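Francisella virulence factor (Francisella novicida, PDB 5EVF) is a conserved virulence protein of unknown molecular function that folds as a five-stranded mixed beta sheet with a single long helix packed against it. Local coordinates at residues 75-81 / 99-105; 5-11 / 43-49; 63-67 / 95-99. One frame throughout, in Å; residues are numbered along the deposited sequence. Where two conformers were deposited one is given.

Contact 1: residues 75-81 / 99-105; sequences GAHEIKY and RGYAFRD
H77 and E78 both face F103 in a classic beta bulge at one end of the antiparallel hairpin of strands 78-84 and 95-103. F103 O accepts from two amides, H77 N at 2.8 Å and, through a longer, more bent bond, E78 N at 3.2 Å. From E78/F103 onward the ladder is regular: E78 with F103 and K80 with Y101 are hydrogen-bonded pairs, I79 with A102 and Y81 with G100 non-hydrogen-bonded ones. At Y81/G100 the CA atoms are 4.0 Å apart, consistent with the missing side chain of G100. I79 and A102 share the face covered by helix 56-73, where aliphatic I79 packs on I68 and A71; A76, in the preceding loop, touches A71 and, with its CB at 3.9 Å, A102 CB. On the other face the extended chain of K80 passes across the F103 ring at about a right angle: CE lies over the ring face, 4.1 Å from its centroid, and NZ makes an off-centre cation-pi contact while bonding D36 O. D105 N donates to H77 ND1 at 2.9 Å, nearly in the imidazole plane, consistent with ND1 carrying no proton. Bends at chi2 (-88°) and chi3 (-69°) fold the R104 guanidinium back, putting H77 CE1 over its face near the centre, planes 19° apart. E78 OE2 and D105 OD2 share a water and salt bridges to R27, which would offset their like charges.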
# COMPACT_ATOMS: atom_id res chain seq x y z
N GLY A 75 7.31 -10.49 4.72
CA GLY A 75 6.97 -11.88 4.49
C GLY A 75 5.70 -12.14 3.71
O GLY A 75 5.29 -13.30 3.62
N ALA A 76 5.07 -11.12 3.14
CA ALA A 76 3.80 -11.33 2.46
C ALA A 76 3.98 -12.12 1.17
O ALA A 76 4.92 -11.90 0.41
CB ALA A 76 3.15 -9.99 2.14
N HIS A 77 3.04 -13.03 0.91
CA HIS A 77 2.91 -13.65 -0.40
C HIS A 77 1.89 -12.95 -1.29
O HIS A 77 1.94 -13.13 -2.52
CB HIS A 77 2.51 -15.12 -0.24
CG HIS A 77 3.56 -15.94 0.44
ND1 HIS A 77 3.26 -16.83 1.44
CD2 HIS A 77 4.90 -16.01 0.26
CE1 HIS A 77 4.37 -17.42 1.85
NE2 HIS A 77 5.38 -16.93 1.15
N GLU A 78 1.00 -12.15 -0.71
CA GLU A 78 -0.11 -11.57 -1.44
C GLU A 78 -0.52 -10.28 -0.74
O GLU A 78 -0.46 -10.19 0.49
CB GLU A 78 -1.26 -12.58 -1.51
CG GLU A 78 -2.66 -12.04 -1.65
CD GLU A 78 -3.70 -13.16 -1.61
OE1 GLU A 78 -4.90 -12.85 -1.56
OE2 GLU A 78 -3.31 -14.34 -1.64
N ILE A 79 -0.94 -9.28 -1.51
CA ILE A 79 -1.55 -8.10 -0.90
C ILE A 79 -2.83 -7.78 -1.66
O ILE A 79 -2.92 -8.00 -2.87
CB ILE A 79 -0.65 -6.85 -0.88
CG1 ILE A 79 -0.24 -6.44 -2.30
CG2 ILE A 79 0.57 -7.10 -0.02
CD1 ILE A 79 0.49 -5.10 -2.30
N LYS A 80 -3.82 -7.26 -0.94
CA LYS A 80 -5.05 -6.74 -1.51
C LYS A 80 -5.12 -5.28 -1.11
O LYS A 80 -5.04 -4.97 0.08
CB LYS A 80 -6.27 -7.51 -0.99
CG LYS A 80 -6.20 -9.02 -1.20
CD LYS A 80 -7.49 -9.71 -0.73
CE LYS A 80 -7.32 -11.23 -0.68
NZ LYS A 80 -8.49 -11.90 -0.00
N TYR A 81 -5.23 -4.38 -2.09
CA TYR A 81 -5.04 -2.97 -1.79
C TYR A 81 -6.12 -2.09 -2.42
O TYR A 81 -6.85 -2.50 -3.34
CB TYR A 81 -3.66 -2.50 -2.27
CG TYR A 81 -3.67 -2.28 -3.76
CD1 TYR A 81 -3.63 -3.36 -4.64
CD2 TYR A 81 -3.80 -1.00 -4.29
CE1 TYR A 81 -3.69 -3.17 -6.02
CE2 TYR A 81 -3.87 -0.81 -5.67
CZ TYR A 81 -3.82 -1.89 -6.52
OH TYR A 81 -3.87 -1.70 -7.88
N ARG A 99 -4.18 1.60 1.28
CA ARG A 99 -4.37 0.63 2.36
C ARG A 99 -4.26 -0.75 1.74
O ARG A 99 -4.97 -1.06 0.78
CB ARG A 99 -5.74 0.82 3.01
CG ARG A 99 -6.12 -0.26 4.03
CD ARG A 99 -5.43 0.01 5.35
NE ARG A 99 -5.87 1.26 5.95
CZ ARG A 99 -6.88 1.36 6.82
NH1 ARG A 99 -7.55 0.28 7.24
NH2 ARG A 99 -7.22 2.56 7.31
N GLY A 100 -3.35 -1.56 2.26
CA GLY A 100 -3.15 -2.91 1.76
C GLY A 100 -3.25 -3.89 2.90
O GLY A 100 -2.92 -3.56 4.04
N TYR A 101 -3.80 -5.06 2.61
CA TYR A 101 -3.82 -6.16 3.56
C TYR A 101 -2.90 -7.25 3.05
O TYR A 101 -2.96 -7.60 1.87
CB TYR A 101 -5.24 -6.68 3.76
CG TYR A 101 -6.08 -5.64 4.48
CD1 TYR A 101 -6.23 -5.71 5.85
CD2 TYR A 101 -6.66 -4.59 3.79
CE1 TYR A 101 -6.95 -4.77 6.53
CE2 TYR A 101 -7.39 -3.62 4.48
CZ TYR A 101 -7.53 -3.74 5.85
OH TYR A 101 -8.25 -2.81 6.58
N ALA A 102 -2.03 -7.75 3.93
CA ALA A 102 -1.02 -8.72 3.56
C ALA A 102 -1.46 -10.12 3.96
O ALA A 102 -2.09 -10.31 5.00
CB ALA A 102 0.32 -8.40 4.24
N PHE A 103 -1.09 -11.10 3.13
CA PHE A 103 -1.48 -12.49 3.34
C PHE A 103 -0.27 -13.39 3.15
O PHE A 103 0.64 -13.08 2.38
CB PHE A 103 -2.58 -12.89 2.37
CG PHE A 103 -3.84 -12.09 2.53
CD1 PHE A 103 -3.96 -10.83 1.95
CD2 PHE A 103 -4.91 -12.59 3.23
CE1 PHE A 103 -5.12 -10.10 2.09
CE2 PHE A 103 -6.08 -11.85 3.36
CZ PHE A 103 -6.18 -10.61 2.80
N ARG A 104 -0.28 -14.51 3.88
CA ARG A 104 0.67 -15.61 3.71
C ARG A 104 -0.07 -16.84 3.21
O ARG A 104 -1.19 -17.12 3.66
CB ARG A 104 1.35 -15.98 5.02
CG ARG A 104 2.27 -14.95 5.60
CD ARG A 104 3.65 -15.11 5.04
NE ARG A 104 4.37 -16.30 5.47
CZ ARG A 104 5.65 -16.53 5.17
NH1 ARG A 104 6.33 -15.64 4.45
NH2 ARG A 104 6.26 -17.64 5.58
N ASP A 105 0.57 -17.61 2.33
CA ASP A 105 -0.06 -18.84 1.87
C ASP A 105 0.05 -19.93 2.93
O ASP A 105 0.92 -19.87 3.81
CB ASP A 105 0.54 -19.32 0.56
CG ASP A 105 0.30 -18.35 -0.58
OD1 ASP A 105 1.25 -18.10 -1.35
OD2 ASP A 105 -0.82 -17.80 -0.64
OXT ASP A 105 -0.71 -20.88 2.91
O HOH W 1 -2.26 -15.98 0.75

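Contact 2: residues 5-11 / 43-49; sequences ETKGVYL and QVRTSTH
T6 OG1 donates to T48 OG1 at 2.6 Å, a short hydroxyl-to-hydroxyl bond on the face that strands 6-12 and 42-49 turn toward helix 56-73. The strands run antiparallel, and six backbone bonds join K7 to S47, V9 to R45 and L11 to Q43. The side chains of these pairs lie on the face away from the helix. There K7 can be followed outward. Its CB sits 4.1 Å from S47 O; the chain then bends at chi2, chi3 and chi4, doubling back toward S47 and its own strand. CE comes to 3.4 Å from S47 OG, and NZ ends 3.1 Å from E5 O, donating from above that carbonyl's plane, while H49 ND1 lies 3.8 Å from the same NZ. A water carries the link on: it donates to E5 O, accepts from H49 N and is hydrogen-bonded to H49 ND1. Farther along, the L11 methyl CD1 lies over one face of the R45 guanidinium, off-centre and 3.5 Å from NE; a flat cation tolerates an apolar neighbour there because its N-H groups point outward in the plane. G8 has no side chain to crowd T46 CG2, which comes within 3.8 Å of G8 CA on the helix-facing side. T46 and T48 bring hydroxyls into a buried layer, with T6 at its margin, and T46 OG1 is bonded to N63 O. Strand 6-12, outermost in the sheet, thus reaches the helix directly through T6 OG1 and K62 NZ, and indirectly through T48 and N63.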
# COMPACT_ATOMS: atom_id res chain seq x y z
N GLU A 5 8.16 12.25 -1.84
CA GLU A 5 8.47 11.12 -0.98
C GLU A 5 7.24 10.26 -0.75
O GLU A 5 6.15 10.78 -0.49
CB GLU A 5 9.01 11.64 0.36
CG GLU A 5 9.38 10.54 1.34
CD GLU A 5 9.90 11.10 2.65
OE1 GLU A 5 9.58 12.27 2.96
OE2 GLU A 5 10.64 10.39 3.36
N THR A 6 7.40 8.95 -0.87
CA THR A 6 6.36 7.99 -0.53
C THR A 6 6.74 7.32 0.78
O THR A 6 7.75 6.62 0.86
CB THR A 6 6.17 6.96 -1.64
OG1 THR A 6 5.79 7.64 -2.84
CG2 THR A 6 5.08 5.94 -1.25
N LYS A 7 5.93 7.54 1.81
CA LYS A 7 6.13 6.99 3.15
C LYS A 7 5.35 5.69 3.27
O LYS A 7 4.30 5.53 2.66
CB LYS A 7 5.63 7.96 4.22
CG LYS A 7 6.35 9.30 4.28
CD LYS A 7 5.38 10.41 4.62
CE LYS A 7 4.39 10.63 3.48
NZ LYS A 7 4.95 11.37 2.30
N GLY A 8 5.85 4.75 4.06
CA GLY A 8 5.12 3.52 4.27
C GLY A 8 5.30 2.98 5.67
O GLY A 8 6.35 3.16 6.29
N VAL A 9 4.26 2.29 6.17
CA VAL A 9 4.32 1.60 7.45
C VAL A 9 3.72 0.22 7.27
O VAL A 9 2.84 0.01 6.43
CB VAL A 9 3.58 2.37 8.58
CG1 VAL A 9 4.25 3.71 8.87
CG2 VAL A 9 2.12 2.57 8.24
N TYR A 10 4.24 -0.74 8.03
CA TYR A 10 3.67 -2.08 8.06
C TYR A 10 3.16 -2.33 9.47
O TYR A 10 3.88 -2.10 10.44
CB TYR A 10 4.69 -3.15 7.68
CG TYR A 10 4.10 -4.52 7.76
CD1 TYR A 10 3.21 -4.95 6.79
CD2 TYR A 10 4.40 -5.37 8.80
CE1 TYR A 10 2.64 -6.20 6.86
CE2 TYR A 10 3.84 -6.63 8.88
CZ TYR A 10 2.95 -7.03 7.90
OH TYR A 10 2.37 -8.28 7.95
N LEU A 11 1.90 -2.77 9.57
CA LEU A 11 1.21 -2.86 10.86
C LEU A 11 0.85 -4.32 11.08
O LEU A 11 -0.19 -4.77 10.58
CB LEU A 11 -0.04 -1.99 10.86
CG LEU A 11 0.10 -0.56 10.31
CD1 LEU A 11 -1.25 0.13 10.25
CD2 LEU A 11 1.09 0.25 11.15
N GLN A 43 -1.37 -5.12 7.85
CA GLN A 43 -1.68 -4.11 6.85
C GLN A 43 -0.41 -3.37 6.46
O GLN A 43 0.49 -3.20 7.26
CB GLN A 43 -2.66 -3.05 7.37
CG GLN A 43 -3.80 -3.53 8.19
CD GLN A 43 -4.55 -2.39 8.86
OE1 GLN A 43 -5.11 -2.55 9.94
NE2 GLN A 43 -4.54 -1.21 8.23
N VAL A 44 -0.38 -2.91 5.21
CA VAL A 44 0.63 -1.97 4.75
C VAL A 44 -0.10 -0.70 4.36
O VAL A 44 -1.17 -0.76 3.74
CB VAL A 44 1.46 -2.54 3.58
CG1 VAL A 44 0.55 -2.99 2.42
CG2 VAL A 44 2.50 -1.54 3.12
N ARG A 45 0.43 0.45 4.78
CA ARG A 45 -0.15 1.74 4.44
C ARG A 45 0.95 2.61 3.86
O ARG A 45 2.02 2.75 4.47
CB ARG A 45 -0.79 2.42 5.65
CG ARG A 45 -1.89 1.60 6.31
CD ARG A 45 -2.57 2.39 7.41
NE ARG A 45 -3.57 1.59 8.11
CZ ARG A 45 -4.31 2.05 9.11
NH1 ARG A 45 -4.17 3.30 9.53
NH2 ARG A 45 -5.20 1.26 9.70
N THR A 46 0.72 3.16 2.67
CA THR A 46 1.69 4.07 2.08
C THR A 46 0.99 5.37 1.69
O THR A 46 -0.23 5.43 1.55
CB THR A 46 2.38 3.46 0.85
OG1 THR A 46 1.40 3.02 -0.09
CG2 THR A 46 3.22 2.28 1.26
N SER A 47 1.79 6.42 1.52
CA SER A 47 1.18 7.68 1.13
C SER A 47 2.22 8.57 0.47
O SER A 47 3.41 8.51 0.79
CB SER A 47 0.56 8.39 2.33
OG SER A 47 1.57 8.82 3.22
N THR A 48 1.75 9.39 -0.46
CA THR A 48 2.58 10.33 -1.21
C THR A 48 1.84 11.65 -1.30
O THR A 48 0.64 11.66 -1.58
CB THR A 48 2.87 9.81 -2.62
OG1 THR A 48 3.35 8.47 -2.55
CG2 THR A 48 3.88 10.72 -3.36
N HIS A 49 2.53 12.77 -1.08
CA HIS A 49 1.88 14.06 -1.24
C HIS A 49 1.59 14.34 -2.70
O HIS A 49 2.29 13.87 -3.60
CB HIS A 49 2.73 15.19 -0.65
CG HIS A 49 2.63 15.30 0.84
ND1 HIS A 49 3.60 14.83 1.68
CD2 HIS A 49 1.65 15.80 1.63
CE1 HIS A 49 3.24 15.05 2.94
NE2 HIS A 49 2.06 15.64 2.93
O HOH W 2 5.11 13.24 -0.03

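Contact 3: residues 63-67 / 95-99; sequences NLKEA and SVQLR
Helix 63-67 runs over strand 95-99 with their axes 8.8 Å apart at closest and 40° between their N-to-C directions, N63 and L98 being the nearest residues with CA atoms 6.1 Å apart. This is the heart of a two-layer alpha/beta fold: helix 56-73 rests on one face of the mixed sheet, and strand 95-103 is the sheet's middle strand. The C60-C83 disulfide ties the same helix covalently to strand 78-84. L98 carries the apolar half of the contact. With CG anti to the backbone N (chi1 173°), its isobutyl group reaches up to the helix and forks: CD1 meets the helix backbone at L64 CA, 3.5 Å away, and CD2 touches A67 CB at 3.7 Å. A67, one turn on from N63, offers just a methyl, a size that lets a branched leucine lie close against the helix. L98 CB rests on N63 CB at 3.7 Å, so the first carbon of the asparagine belongs to the apolar patch and its amide to a polar one. That amide is buried, and both of its ends find partners. OD1 is hydrogen-bonded to T48 OG1 on the neighbouring strand 42-49. ND2 points to strand 95-99, next to the V96 methyl CG1, and donates to V96 O at 2.9 Å. Consistent with V96 O already accepting from T48 N within the sheet, N63 ND2 comes from above the carbonyl plane, 69° out of it.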
# COMPACT_ATOMS: atom_id res chain seq x y z
N ASN A 63 2.35 4.58 -4.75
CA ASN A 63 2.00 3.99 -3.46
C ASN A 63 2.05 2.47 -3.52
O ASN A 63 2.52 1.81 -2.57
CB ASN A 63 0.61 4.45 -3.02
CG ASN A 63 0.59 5.89 -2.57
OD1 ASN A 63 1.60 6.40 -2.12
ND2 ASN A 63 -0.59 6.51 -2.59
N LEU A 64 1.57 1.89 -4.62
CA LEU A 64 1.49 0.43 -4.70
C LEU A 64 2.88 -0.20 -4.76
O LEU A 64 3.13 -1.22 -4.11
CB LEU A 64 0.66 0.02 -5.91
CG LEU A 64 0.59 -1.49 -6.20
CD1 LEU A 64 -0.00 -2.24 -5.01
CD2 LEU A 64 -0.21 -1.73 -7.48
N LYS A 65 3.79 0.38 -5.54
CA LYS A 65 5.12 -0.22 -5.63
C LYS A 65 5.83 -0.19 -4.29
O LYS A 65 6.51 -1.17 -3.92
CB LYS A 65 5.96 0.46 -6.72
CG LYS A 65 5.33 0.21 -8.10
CD LYS A 65 6.27 -0.52 -9.05
CE LYS A 65 5.46 -1.36 -10.05
NZ LYS A 65 6.27 -2.38 -10.77
N GLU A 66 5.68 0.89 -3.52
CA GLU A 66 6.26 0.91 -2.18
C GLU A 66 5.56 -0.11 -1.28
O GLU A 66 6.21 -0.78 -0.47
CB GLU A 66 6.19 2.32 -1.59
CG GLU A 66 6.88 2.47 -0.24
CD GLU A 66 8.36 2.16 -0.29
OE1 GLU A 66 8.98 2.37 -1.36
OE2 GLU A 66 8.92 1.70 0.74
N ALA A 67 4.25 -0.25 -1.42
CA ALA A 67 3.53 -1.20 -0.56
C ALA A 67 3.96 -2.63 -0.84
O ALA A 67 4.07 -3.45 0.09
CB ALA A 67 2.03 -1.03 -0.75
N SER A 95 -2.50 14.36 0.38
CA SER A 95 -1.83 13.08 0.19
C SER A 95 -2.79 12.08 -0.43
O SER A 95 -3.97 12.04 -0.09
CB SER A 95 -1.30 12.53 1.51
OG SER A 95 -0.16 13.25 1.93
N VAL A 96 -2.25 11.27 -1.33
CA VAL A 96 -2.92 10.08 -1.83
C VAL A 96 -2.38 8.91 -1.03
O VAL A 96 -1.17 8.80 -0.83
CB VAL A 96 -2.67 9.88 -3.33
CG1 VAL A 96 -3.22 8.55 -3.79
CG2 VAL A 96 -3.29 11.02 -4.11
N GLN A 97 -3.27 8.06 -0.53
CA GLN A 97 -2.86 6.99 0.36
C GLN A 97 -3.23 5.65 -0.24
O GLN A 97 -3.98 5.56 -1.21
CB GLN A 97 -3.50 7.18 1.74
CG GLN A 97 -3.13 8.53 2.33
CD GLN A 97 -3.50 8.67 3.79
OE1 GLN A 97 -4.33 7.93 4.31
NE2 GLN A 97 -2.88 9.64 4.46
N LEU A 98 -2.65 4.60 0.33
CA LEU A 98 -3.00 3.24 -0.05
C LEU A 98 -3.15 2.45 1.24
O LEU A 98 -2.34 2.60 2.16
CB LEU A 98 -1.91 2.62 -0.94
CG LEU A 98 -2.03 1.14 -1.29
CD1 LEU A 98 -1.33 0.89 -2.61
CD2 LEU A 98 -1.40 0.28 -0.22
N ARG A 99 -4.18 1.60 1.28
CA ARG A 99 -4.37 0.63 2.36
C ARG A 99 -4.26 -0.75 1.74
O ARG A 99 -4.97 -1.06 0.78
CB ARG A 99 -5.74 0.82 3.01
CG ARG A 99 -6.12 -0.26 4.03
CD ARG A 99 -5.43 0.01 5.35
NE ARG A 99 -5.87 1.26 5.95
CZ ARG A 99 -6.88 1.36 6.82
NH1 ARG A 99 -7.55 0.28 7.24
NH2 ARG A 99 -7.22 2.56 7.31

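In the fold
Strand 95-103 lies in the middle of the sheet order 6-12, 42-49, 95-103, 78-84, 27-30, and the three contacts gather round it. Contact 1 pairs it with strand 78-84, contact 3 sets helix 56-73 on it, and contact 2 pairs the two strands on its other side. The centres of contacts 2 and 3 are about 6 Å apart, and each is about 14 Å from that of contact 1. Along the chain contact 2 closes before the others open, whereas the segments of contacts 1 and 3 alternate and share R99. T46 and L98 bond across neighbouring strands, and Y81 packs on L98, so N-terminal and C-terminal parts form one compact domain.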